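Local structure of CocE/NonD family hydrolase (Staphylococcus aureus subsp. aureus COL, 3III) at residues 145-150 / 179-184; 189-194 / 260-265; 256-261 / 285-290; 291-296 / 332-337. The protein probably acts as a hydrolase with an alpha/beta-hydrolase catalytic domain, as in the related CocE/NonD esterases and X-Pro dipeptidyl-peptidases. All blocks are in the same frame, centred on the assembly; numbering follows the deposited sequence.

Contact 1 (145-150 / 179-184); sequences DYYEVI and ASLNPP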
# COMPACT_ATOMS: atom_id res chain seq x y z
N ASP A 145 18.17 -12.61 2.00
CA ASP A 145 17.84 -13.93 1.48
C ASP A 145 17.30 -13.81 0.04
O ASP A 145 17.70 -14.56 -0.84
CB ASP A 145 16.78 -14.61 2.35
CG ASP A 145 17.31 -15.05 3.71
OD1 ASP A 145 18.53 -15.19 3.88
OD2 ASP A 145 16.47 -15.24 4.61
N TYR A 146 16.39 -12.86 -0.18
CA TYR A 146 15.81 -12.56 -1.50
C TYR A 146 16.91 -12.21 -2.52
O TYR A 146 16.95 -12.75 -3.64
CB TYR A 146 14.80 -11.41 -1.34
CG TYR A 146 13.72 -11.25 -2.43
CD1 TYR A 146 12.66 -10.37 -2.25
CD2 TYR A 146 13.79 -11.90 -3.67
CE1 TYR A 146 11.68 -10.20 -3.21
CE2 TYR A 146 12.81 -11.72 -4.65
CZ TYR A 146 11.76 -10.86 -4.40
OH TYR A 146 10.76 -10.68 -5.31
N TYR A 147 17.86 -11.39 -2.11
CA TYR A 147 18.98 -11.07 -2.95
C TYR A 147 19.72 -12.33 -3.41
O TYR A 147 20.04 -12.45 -4.61
CB TYR A 147 19.92 -10.18 -2.18
CG TYR A 147 21.20 -9.67 -2.83
CD1 TYR A 147 22.26 -10.53 -3.19
CD2 TYR A 147 21.42 -8.31 -2.92
CE1 TYR A 147 23.47 -10.00 -3.69
CE2 TYR A 147 22.62 -7.80 -3.44
CZ TYR A 147 23.62 -8.63 -3.80
OH TYR A 147 24.78 -8.07 -4.29
N GLU A 148 19.98 -13.27 -2.48
CA GLU A 148 20.64 -14.51 -2.89
C GLU A 148 19.86 -15.30 -3.97
O GLU A 148 20.47 -15.89 -4.92
CB GLU A 148 20.99 -15.41 -1.67
CG GLU A 148 22.00 -14.82 -0.70
CD GLU A 148 22.74 -15.87 0.12
OE1 GLU A 148 23.43 -16.68 -0.52
OE2 GLU A 148 22.65 -15.88 1.38
N VAL A 149 18.54 -15.32 -3.85
CA VAL A 149 17.73 -16.06 -4.79
C VAL A 149 17.75 -15.38 -6.18
O VAL A 149 17.78 -16.08 -7.22
CB VAL A 149 16.28 -16.33 -4.26
CG1 VAL A 149 15.49 -17.17 -5.26
CG2 VAL A 149 16.32 -17.05 -2.85
N ILE A 150 17.72 -14.04 -6.20
CA ILE A 150 17.83 -13.27 -7.45
C ILE A 150 19.11 -13.63 -8.17
O ILE A 150 19.10 -13.93 -9.36
CB ILE A 150 17.73 -11.73 -7.22
CG1 ILE A 150 16.32 -11.38 -6.78
CG2 ILE A 150 18.18 -10.96 -8.45
CD1 ILE A 150 16.15 -9.99 -6.21
N ALA A 179 15.49 -4.39 -3.42
CA ALA A 179 16.02 -3.38 -4.34
C ALA A 179 16.94 -2.39 -3.62
O ALA A 179 17.88 -1.85 -4.24
CB ALA A 179 14.90 -2.64 -5.10
N SER A 180 16.71 -2.17 -2.32
CA SER A 180 17.58 -1.27 -1.56
C SER A 180 19.03 -1.83 -1.42
O SER A 180 19.98 -1.11 -1.09
CB SER A 180 16.97 -0.94 -0.17
OG SER A 180 17.13 -2.02 0.74
N LEU A 181 19.18 -3.14 -1.63
CA LEU A 181 20.47 -3.80 -1.63
C LEU A 181 21.17 -3.84 -3.04
O LEU A 181 22.28 -4.29 -3.13
CB LEU A 181 20.30 -5.23 -1.09
CG LEU A 181 19.67 -5.42 0.29
CD1 LEU A 181 19.48 -6.91 0.60
CD2 LEU A 181 20.53 -4.68 1.38
N ASN A 182 20.45 -3.43 -4.08
CA ASN A 182 20.94 -3.38 -5.46
C ASN A 182 21.54 -4.71 -5.96
O ASN A 182 22.72 -4.78 -6.31
CB ASN A 182 21.94 -2.24 -5.59
CG ASN A 182 21.28 -0.93 -5.48
OD1 ASN A 182 20.56 -0.51 -6.39
ND2 ASN A 182 21.44 -0.27 -4.32
N PRO A 183 20.70 -5.77 -6.05
CA PRO A 183 21.21 -7.02 -6.59
C PRO A 183 21.65 -6.76 -8.05
O PRO A 183 20.87 -6.14 -8.81
CB PRO A 183 19.97 -7.97 -6.52
CG PRO A 183 19.03 -7.34 -5.58
CD PRO A 183 19.27 -5.86 -5.73
N PRO A 184 22.88 -7.20 -8.45
CA PRO A 184 23.38 -6.87 -9.78
C PRO A 184 22.48 -7.35 -10.96
O PRO A 184 22.38 -6.65 -11.96
CB PRO A 184 24.74 -7.56 -9.83
CG PRO A 184 25.17 -7.58 -8.41
CD PRO A 184 23.94 -7.74 -7.60
O HOH W 1 25.09 -4.92 -4.52
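The Y147 ring meets L181, P183 and P184, the turn and proline pair that follow helix 170-179. A chi1 of -180° sets its CG anti to the backbone N; the ring beyond lies against the loop. Apolar packing does most of the work. P183 lies over one ring face, with CB 4.2 Å from the centroid of the Y147 ring and 24° off the ring normal, a CH-pi contact displaced toward the rim on the CD2 side. P183 CG is 3.7 Å from Y147 CD2 and also meets I150 CD1 at 4.0 Å, so this proline packs against two side chains one helical turn apart. Beside it, L181 CB touches Y147 CD2 at 3.8 Å. Farther out, P184 crosses the tyrosine at about a right angle and puts CD 3.4 Å from Y147 OH.

Oxygen atoms and a water lie near the ring edge. L181 O is close to the ring plane, 3.5 Å from Y147 CE2. No direct hydrogen bond joins the two segments; instead one water links Y147 OH, 3.2 Å away, to N182 O, to which it donates. N182 itself leaves the helix with positive phi, closing a type I turn from A179.

This is packing of a helix against the connection from helix 170-179 to strand 186-192 in the alpha/beta-hydrolase domain. V178 of helix 170-179 touches both Y147 and I150, L181 also reaches A143 and E144, and I150 meets M71 of strand 67-74.

Contact 2 (189-194 / 260-265); sequences MIPWEG and TPLLTC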
# COMPACT_ATOMS: atom_id res chain seq x y z
N MSE A 189 11.66 -3.72 -11.52
CA MSE A 189 10.81 -4.07 -10.39
C MSE A 189 9.43 -3.45 -10.55
O MSE A 189 9.30 -2.31 -11.05
CB MSE A 189 11.43 -3.59 -9.07
CG MSE A 189 11.68 -2.11 -9.05
SE MSE A 189 12.74 -1.50 -7.48
CE MSE A 189 11.38 -2.06 -6.07
N ILE A 190 8.42 -4.21 -10.11
CA ILE A 190 7.03 -3.79 -10.15
C ILE A 190 6.43 -4.01 -8.73
O ILE A 190 5.76 -5.04 -8.47
CB ILE A 190 6.23 -4.55 -11.21
CG1 ILE A 190 6.91 -4.48 -12.59
CG2 ILE A 190 4.78 -4.00 -11.31
CD1 ILE A 190 6.18 -5.32 -13.64
N PRO A 191 6.73 -3.08 -7.80
CA PRO A 191 6.09 -3.15 -6.49
C PRO A 191 4.66 -2.64 -6.63
O PRO A 191 4.41 -1.42 -6.67
CB PRO A 191 6.94 -2.22 -5.64
CG PRO A 191 7.52 -1.24 -6.64
CD PRO A 191 7.81 -2.06 -7.83
N TRP A 192 3.72 -3.57 -6.79
CA TRP A 192 2.36 -3.23 -7.07
C TRP A 192 1.60 -3.14 -5.74
O TRP A 192 0.99 -4.11 -5.29
CB TRP A 192 1.73 -4.26 -8.02
CG TRP A 192 0.49 -3.73 -8.66
CD1 TRP A 192 -0.75 -3.63 -8.11
CD2 TRP A 192 0.35 -3.21 -10.01
NE1 TRP A 192 -1.65 -3.13 -9.02
CE2 TRP A 192 -1.00 -2.84 -10.18
CE3 TRP A 192 1.23 -3.04 -11.06
CZ2 TRP A 192 -1.49 -2.27 -11.37
CZ3 TRP A 192 0.76 -2.47 -12.23
CH2 TRP A 192 -0.59 -2.07 -12.38
N GLU A 193 1.60 -1.94 -5.16
CA GLU A 193 1.00 -1.66 -3.83
C GLU A 193 1.81 -2.33 -2.70
O GLU A 193 1.53 -3.47 -2.28
CB GLU A 193 -0.48 -2.03 -3.72
CG GLU A 193 -1.35 -1.18 -4.69
CD GLU A 193 -2.72 -0.95 -4.15
OE1 GLU A 193 -3.69 -1.45 -4.78
OE2 GLU A 193 -2.79 -0.26 -3.11
N GLY A 194 2.81 -1.60 -2.21
CA GLY A 194 3.52 -2.03 -1.02
C GLY A 194 4.06 -0.91 -0.14
O GLY A 194 4.75 -0.01 -0.62
N THR A 260 17.15 0.64 -9.37
CA THR A 260 16.56 -0.29 -10.38
C THR A 260 15.39 0.37 -11.13
O THR A 260 14.58 1.04 -10.54
CB THR A 260 16.05 -1.57 -9.65
OG1 THR A 260 17.15 -2.19 -8.94
CG2 THR A 260 15.41 -2.59 -10.58
N PRO A 261 15.32 0.18 -12.47
CA PRO A 261 14.15 0.63 -13.19
C PRO A 261 12.85 0.15 -12.54
O PRO A 261 12.72 -1.04 -12.15
CB PRO A 261 14.31 -0.01 -14.56
CG PRO A 261 15.80 -0.11 -14.77
CD PRO A 261 16.34 -0.41 -13.36
N LEU A 262 11.90 1.05 -12.44
CA LEU A 262 10.81 0.95 -11.48
C LEU A 262 9.45 1.34 -12.06
O LEU A 262 9.30 2.38 -12.66
CB LEU A 262 11.14 1.91 -10.29
CG LEU A 262 10.02 2.24 -9.32
CD1 LEU A 262 9.61 0.94 -8.59
CD2 LEU A 262 10.48 3.24 -8.26
N LEU A 263 8.48 0.43 -11.93
CA LEU A 263 7.08 0.65 -12.18
C LEU A 263 6.32 0.43 -10.86
O LEU A 263 6.19 -0.68 -10.39
CB LEU A 263 6.58 -0.28 -13.31
CG LEU A 263 5.07 -0.25 -13.56
CD1 LEU A 263 4.53 1.14 -13.99
CD2 LEU A 263 4.61 -1.30 -14.61
N THR A 264 5.85 1.52 -10.24
CA THR A 264 5.11 1.49 -9.01
C THR A 264 3.64 1.57 -9.25
O THR A 264 3.19 2.39 -10.09
CB THR A 264 5.51 2.70 -8.14
OG1 THR A 264 6.93 2.67 -7.96
CG2 THR A 264 4.77 2.67 -6.76
N CYS A 265 2.86 0.77 -8.54
CA CYS A 265 1.42 1.09 -8.45
C CYS A 265 1.14 1.53 -7.03
O CYS A 265 1.56 0.87 -6.07
CB CYS A 265 0.54 -0.10 -8.85
SG CYS A 265 -1.18 0.25 -8.53
O HOH W 2 4.04 0.13 -4.33
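The W192 indole carries C265 on one face: CB sits 3.4 Å from the centroid of the W192 five-membered ring, 14° off its normal, and forms a CH-pi contact. C265 SG follows over the same face at 3.7 Å from that centroid, a sulfur-aromatic contact, while I190 CG2 lies at the ring edge, in plane. Y303 adds an edge-to-face ring contact.

The backbones beneath are neighbouring parallel strands of the central alpha/beta-hydrolase sheet, their directions 9° apart. L263 N gives M189 O a straight bond of 3.0 Å; C265 N to P191 O, M189 N to P261 O and E193 N to C265 O complete the set. P191 has no N-H to offer; its CD sits 3.3 Å from L263 O, and I190 CA makes a CA-H...O contact with the same L263 O. The regular pairing is thus reduced to single bridges at M189-L262 and W192-C265.

Side chains pack across the pair. Those of L262 and P191 cross at about a right angle, CD1 of L262 3.6 Å from CD of P191. Selenomethionine M189 has a crowded first torsion (chi1 58°) that sets CG near P261 O and L262 CD1. Its SE lies 4.0 Å from T260 CB.

E193 OE2 bonds T270 OG1. The E193 side chain is about 9 Å from a bound palmitic acid. A water bridges the two segments, donating to C265 O and to P191 O at 2.8 Å and accepting from G194 N.

Contact 3 (256-261 / 285-290); sequences SQIKTP and AASEEK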
# COMPACT_ATOMS: atom_id res chain seq x y z
N SER A 256 16.25 5.66 -0.98
CA SER A 256 17.14 6.38 -1.86
C SER A 256 18.33 5.55 -2.36
O SER A 256 19.08 5.97 -3.24
CB SER A 256 17.64 7.65 -1.16
OG SER A 256 18.48 7.33 -0.08
N GLN A 257 18.55 4.40 -1.77
CA GLN A 257 19.49 3.42 -2.30
C GLN A 257 18.99 2.71 -3.54
O GLN A 257 19.78 2.04 -4.25
CB GLN A 257 19.77 2.38 -1.22
CG GLN A 257 20.51 2.99 0.02
CD GLN A 257 20.85 1.98 1.09
OE1 GLN A 257 20.72 0.77 0.91
NE2 GLN A 257 21.33 2.47 2.21
N ILE A 258 17.69 2.77 -3.80
CA ILE A 258 17.14 2.02 -4.97
C ILE A 258 17.51 2.73 -6.27
O ILE A 258 17.21 3.94 -6.47
CB ILE A 258 15.63 1.86 -4.87
CG1 ILE A 258 15.30 1.00 -3.65
CG2 ILE A 258 15.04 1.29 -6.14
CD1 ILE A 258 13.78 0.90 -3.42
N LYS A 259 18.15 1.98 -7.15
CA LYS A 259 18.49 2.47 -8.50
C LYS A 259 17.80 1.75 -9.68
O LYS A 259 17.92 2.18 -10.85
CB LYS A 259 20.00 2.37 -8.70
CG LYS A 259 20.76 3.19 -7.67
CD LYS A 259 22.27 2.85 -7.75
CE LYS A 259 23.13 3.95 -7.13
NZ LYS A 259 24.52 3.44 -6.77
N THR A 260 17.15 0.64 -9.37
CA THR A 260 16.56 -0.29 -10.38
C THR A 260 15.39 0.37 -11.13
O THR A 260 14.58 1.04 -10.54
CB THR A 260 16.05 -1.57 -9.65
OG1 THR A 260 17.15 -2.19 -8.94
CG2 THR A 260 15.41 -2.59 -10.58
N PRO A 261 15.32 0.18 -12.47
CA PRO A 261 14.15 0.63 -13.19
C PRO A 261 12.85 0.15 -12.54
O PRO A 261 12.72 -1.04 -12.15
CB PRO A 261 14.31 -0.01 -14.56
CG PRO A 261 15.80 -0.11 -14.77
CD PRO A 261 16.34 -0.41 -13.36
N ALA A 285 12.94 6.78 -4.40
CA ALA A 285 13.84 5.94 -5.19
C ALA A 285 14.78 6.85 -6.03
O ALA A 285 14.31 7.83 -6.66
CB ALA A 285 13.04 4.95 -6.10
N ALA A 286 16.06 6.48 -6.09
CA ALA A 286 17.06 7.18 -6.89
C ALA A 286 17.03 6.75 -8.35
O ALA A 286 17.65 7.37 -9.19
CB ALA A 286 18.50 6.99 -6.28
N SER A 287 16.26 5.72 -8.66
CA SER A 287 16.13 5.18 -10.02
C SER A 287 15.98 6.26 -11.12
O SER A 287 15.10 7.07 -11.04
CB SER A 287 14.91 4.27 -10.05
OG SER A 287 15.02 3.26 -9.06
N GLU A 288 16.84 6.24 -12.13
CA GLU A 288 16.74 7.22 -13.21
C GLU A 288 15.53 6.94 -14.11
O GLU A 288 15.07 7.84 -14.84
CB GLU A 288 18.05 7.19 -14.02
CG GLU A 288 19.19 7.90 -13.33
CD GLU A 288 20.57 7.69 -14.00
OE1 GLU A 288 20.65 7.17 -15.14
OE2 GLU A 288 21.57 8.06 -13.37
N GLU A 289 15.01 5.72 -14.06
CA GLU A 289 13.94 5.28 -14.94
C GLU A 289 12.82 4.74 -14.03
O GLU A 289 12.91 3.62 -13.54
CB GLU A 289 14.46 4.18 -15.87
CG GLU A 289 15.65 4.62 -16.74
CD GLU A 289 16.20 3.53 -17.68
OE1 GLU A 289 17.05 2.70 -17.29
OE2 GLU A 289 15.81 3.52 -18.83
N LYS A 290 11.82 5.57 -13.75
CA LYS A 290 10.74 5.19 -12.86
C LYS A 290 9.40 5.76 -13.31
O LYS A 290 9.34 6.86 -13.86
CB LYS A 290 11.09 5.57 -11.44
CG LYS A 290 11.34 7.06 -11.19
CD LYS A 290 11.43 7.33 -9.65
CE LYS A 290 11.73 8.78 -9.36
NZ LYS A 290 11.96 9.05 -7.86
O HOH W 3 19.23 4.47 -11.71
O HOH W 4 16.46 3.26 -13.18
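S287 OG stands anti to its own carbonyl carbon (chi1 -56°), a torsion that delivers the hydroxyl to T260 O at 2.7 Å; the donor sits 42° above the carbonyl plane. I258 CG2, anti to its backbone N, comes from the other segment to within 3.5 Å of the same S287 OG and also packs on A285 CB.

I258 O receives a weak hydrogen bond from A286 N, 2.8 Å long but bent to 123°. A286 CB lies 3.3 Å from S256 O and equally near I258 O. Farther along, P261 CA makes a CA-H...O contact of 3.3 Å with E289 O, and the proline ring lies side by side with the extended E289 side chain, both pointing the same way. E289 OE2 turns to K328 in a salt bridge.

K259 O is served by two waters, each donating to it: one accepts from E288 N, the other from E289 N. Within 285-290, K290 NZ reaches back to A285 O at 2.9 Å, in the carbonyl plane, while also bonding F282 O.

Two loops here enter neighbouring parallel strands, 262-267 and 290-295. They meet beside the strand starts, where the beta-alpha-beta crossover through helix 275-284 returns, as in the mostly parallel sheet of alpha/beta-hydrolases.

Contact 4 (291-296 / 332-337); sequences WLYVHG and HVIYEV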
# COMPACT_ATOMS: atom_id res chain seq x y z
N TRP A 291 8.35 4.97 -13.07
CA TRP A 291 6.99 5.31 -13.46
C TRP A 291 6.05 4.99 -12.33
O TRP A 291 6.26 4.02 -11.59
CB TRP A 291 6.58 4.51 -14.71
CG TRP A 291 7.32 4.97 -15.93
CD1 TRP A 291 6.89 5.89 -16.86
CD2 TRP A 291 8.63 4.58 -16.35
NE1 TRP A 291 7.86 6.10 -17.80
CE2 TRP A 291 8.94 5.31 -17.50
CE3 TRP A 291 9.59 3.69 -15.85
CZ2 TRP A 291 10.15 5.16 -18.20
CZ3 TRP A 291 10.81 3.54 -16.56
CH2 TRP A 291 11.07 4.28 -17.70
N LEU A 292 4.96 5.72 -12.26
CA LEU A 292 3.95 5.50 -11.25
C LEU A 292 2.57 5.41 -11.90
O LEU A 292 2.22 6.24 -12.78
CB LEU A 292 3.98 6.68 -10.24
CG LEU A 292 2.88 6.79 -9.21
CD1 LEU A 292 2.97 5.61 -8.27
CD2 LEU A 292 2.98 8.17 -8.42
N TYR A 293 1.79 4.43 -11.48
CA TYR A 293 0.40 4.31 -11.93
C TYR A 293 -0.49 4.34 -10.68
O TYR A 293 -0.27 3.53 -9.77
CB TYR A 293 0.24 2.99 -12.65
CG TYR A 293 -1.17 2.62 -13.02
CD1 TYR A 293 -1.85 3.30 -13.98
CD2 TYR A 293 -1.83 1.58 -12.36
CE1 TYR A 293 -3.19 3.00 -14.29
CE2 TYR A 293 -3.13 1.23 -12.68
CZ TYR A 293 -3.80 1.92 -13.63
OH TYR A 293 -5.10 1.61 -13.89
N VAL A 294 -1.46 5.24 -10.64
CA VAL A 294 -2.39 5.38 -9.50
C VAL A 294 -3.83 5.20 -9.94
O VAL A 294 -4.32 5.91 -10.81
CB VAL A 294 -2.26 6.70 -8.76
CG1 VAL A 294 -2.96 6.65 -7.38
CG2 VAL A 294 -0.75 7.13 -8.56
N HIS A 295 -4.54 4.34 -9.22
CA HIS A 295 -5.98 4.17 -9.45
C HIS A 295 -6.76 4.23 -8.16
O HIS A 295 -6.19 4.05 -7.06
CB HIS A 295 -6.22 2.84 -10.16
CG HIS A 295 -5.91 1.64 -9.33
ND1 HIS A 295 -6.79 1.17 -8.37
CD2 HIS A 295 -4.85 0.82 -9.29
CE1 HIS A 295 -6.27 0.11 -7.79
NE2 HIS A 295 -5.08 -0.12 -8.32
N GLY A 296 -8.07 4.46 -8.30
CA GLY A 296 -9.01 4.47 -7.18
C GLY A 296 -9.99 3.28 -7.21
O GLY A 296 -11.15 3.41 -6.80
N HIS A 332 5.51 9.72 -16.82
CA HIS A 332 6.02 9.19 -15.54
C HIS A 332 4.96 8.97 -14.48
O HIS A 332 5.14 8.19 -13.57
CB HIS A 332 7.18 10.04 -15.04
CG HIS A 332 8.39 9.89 -15.90
ND1 HIS A 332 9.11 8.71 -15.93
CD2 HIS A 332 8.92 10.69 -16.85
CE1 HIS A 332 10.03 8.79 -16.88
NE2 HIS A 332 9.94 9.99 -17.45
N VAL A 333 3.84 9.67 -14.57
CA VAL A 333 2.73 9.43 -13.64
C VAL A 333 1.41 9.33 -14.42
O VAL A 333 1.08 10.23 -15.21
CB VAL A 333 2.58 10.57 -12.58
CG1 VAL A 333 1.43 10.21 -11.60
CG2 VAL A 333 3.88 10.82 -11.82
N ILE A 334 0.66 8.28 -14.16
CA ILE A 334 -0.67 8.16 -14.69
C ILE A 334 -1.54 8.01 -13.42
O ILE A 334 -1.27 7.15 -12.58
CB ILE A 334 -0.76 6.97 -15.59
CG1 ILE A 334 0.02 7.18 -16.93
CG2 ILE A 334 -2.23 6.57 -15.82
CD1 ILE A 334 0.03 5.93 -17.83
N TYR A 335 -2.59 8.82 -13.31
CA TYR A 335 -3.43 8.80 -12.11
C TYR A 335 -4.89 8.96 -12.39
O TYR A 335 -5.28 9.70 -13.31
CB TYR A 335 -2.96 9.89 -11.12
CG TYR A 335 -3.05 11.29 -11.66
CD1 TYR A 335 -4.15 12.10 -11.39
CD2 TYR A 335 -2.06 11.80 -12.48
CE1 TYR A 335 -4.26 13.35 -11.90
CE2 TYR A 335 -2.18 13.07 -13.03
CZ TYR A 335 -3.27 13.86 -12.70
OH TYR A 335 -3.40 15.13 -13.25
N GLU A 336 -5.73 8.32 -11.57
CA GLU A 336 -7.19 8.53 -11.62
C GLU A 336 -7.61 9.75 -10.83
O GLU A 336 -7.23 9.91 -9.67
CB GLU A 336 -7.98 7.29 -11.09
CG GLU A 336 -9.45 7.47 -11.25
CD GLU A 336 -10.29 6.28 -10.88
OE1 GLU A 336 -9.75 5.27 -10.38
OE2 GLU A 336 -11.50 6.42 -11.12
N VAL A 337 -8.43 10.61 -11.44
CA VAL A 337 -9.17 11.62 -10.70
C VAL A 337 -10.57 11.03 -10.42
O VAL A 337 -11.40 10.87 -11.31
CB VAL A 337 -9.31 12.90 -11.50
CG1 VAL A 337 -10.04 13.98 -10.63
CG2 VAL A 337 -7.89 13.44 -11.87
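I334 O accepts V294 N at 2.7 Å, the shortest hydrogen bond between these strands, and Y293 CA comes to 3.4 Å from the same I334 O as a CA-H...O contact. L292 O is met in the same double fashion, by I334 N at 2.9 Å and by the CA-H of V333. Bonds from L292 N to H332 O and from E336 N to V294 O complete a regular parallel pairing, with strand directions 10° apart.

At the C-terminal end a side chain continues the pattern. E336 CG is anti to the backbone N (chi1 -176°), and the extended chain brings OE1 to G296 N at 2.8 Å; G296 N meets OE1 on the anti side, somewhat out of the carboxylate plane. E336 OE2 forms a salt bridge with R297, so its two oxygens face the G296 backbone and R297.

At the N-terminal end the W291 five-membered ring and the H332 ring form an offset stack, centroids 4.5 Å apart and planes at 26°, with H332 ND1 over the indole face. W291 NE1 and H332 ND1 bond elsewhere, to T330 O and K290 O.

Between the ends, I334 CG2 lies at the Y293 ring edge, 3.8 Å from CD1 of Y293. On the opposite sheet face L292 CD2 and V333 CG1 are 4.1 Å apart, side by side, followed by V294 with Y335.

Helix 306-319 packs on the Y293 and I334 face through R311, which makes a cation-pi contact with Y293 and touches I334, and through E307 and N308, which touch Y293. Strand 290-295 is flanked by parallel strand 262-267, while strand 343-349 adds antiparallel beyond 333-338.

From the N terminus, contact 1 comes first, closing a 28-residue excursion that includes strand 162-168 and helix 170-179. Contact 2 then brackets 65 residues, 29 of them helical, between strands 186-192 and 262-267. Contacts 2 and 3 overlap, sharing T260 and P261: contact 3 opens on 256-261 before contact 2 closes at 265, and spans the crossover through helix 275-284. Contact 4 follows in series, closing the helical passage from strand 290-295 to strand 333-338; none nests. I258 CG1 packing on S180 N joins contacts 1 and 3, L262 N to E289 O joins contacts 2 and 3, and L262 O to W291 N carries contact 2 into contact 4 across one sheet. Contacts 1 and 4 stay about 13 Å apart at their nearest atoms.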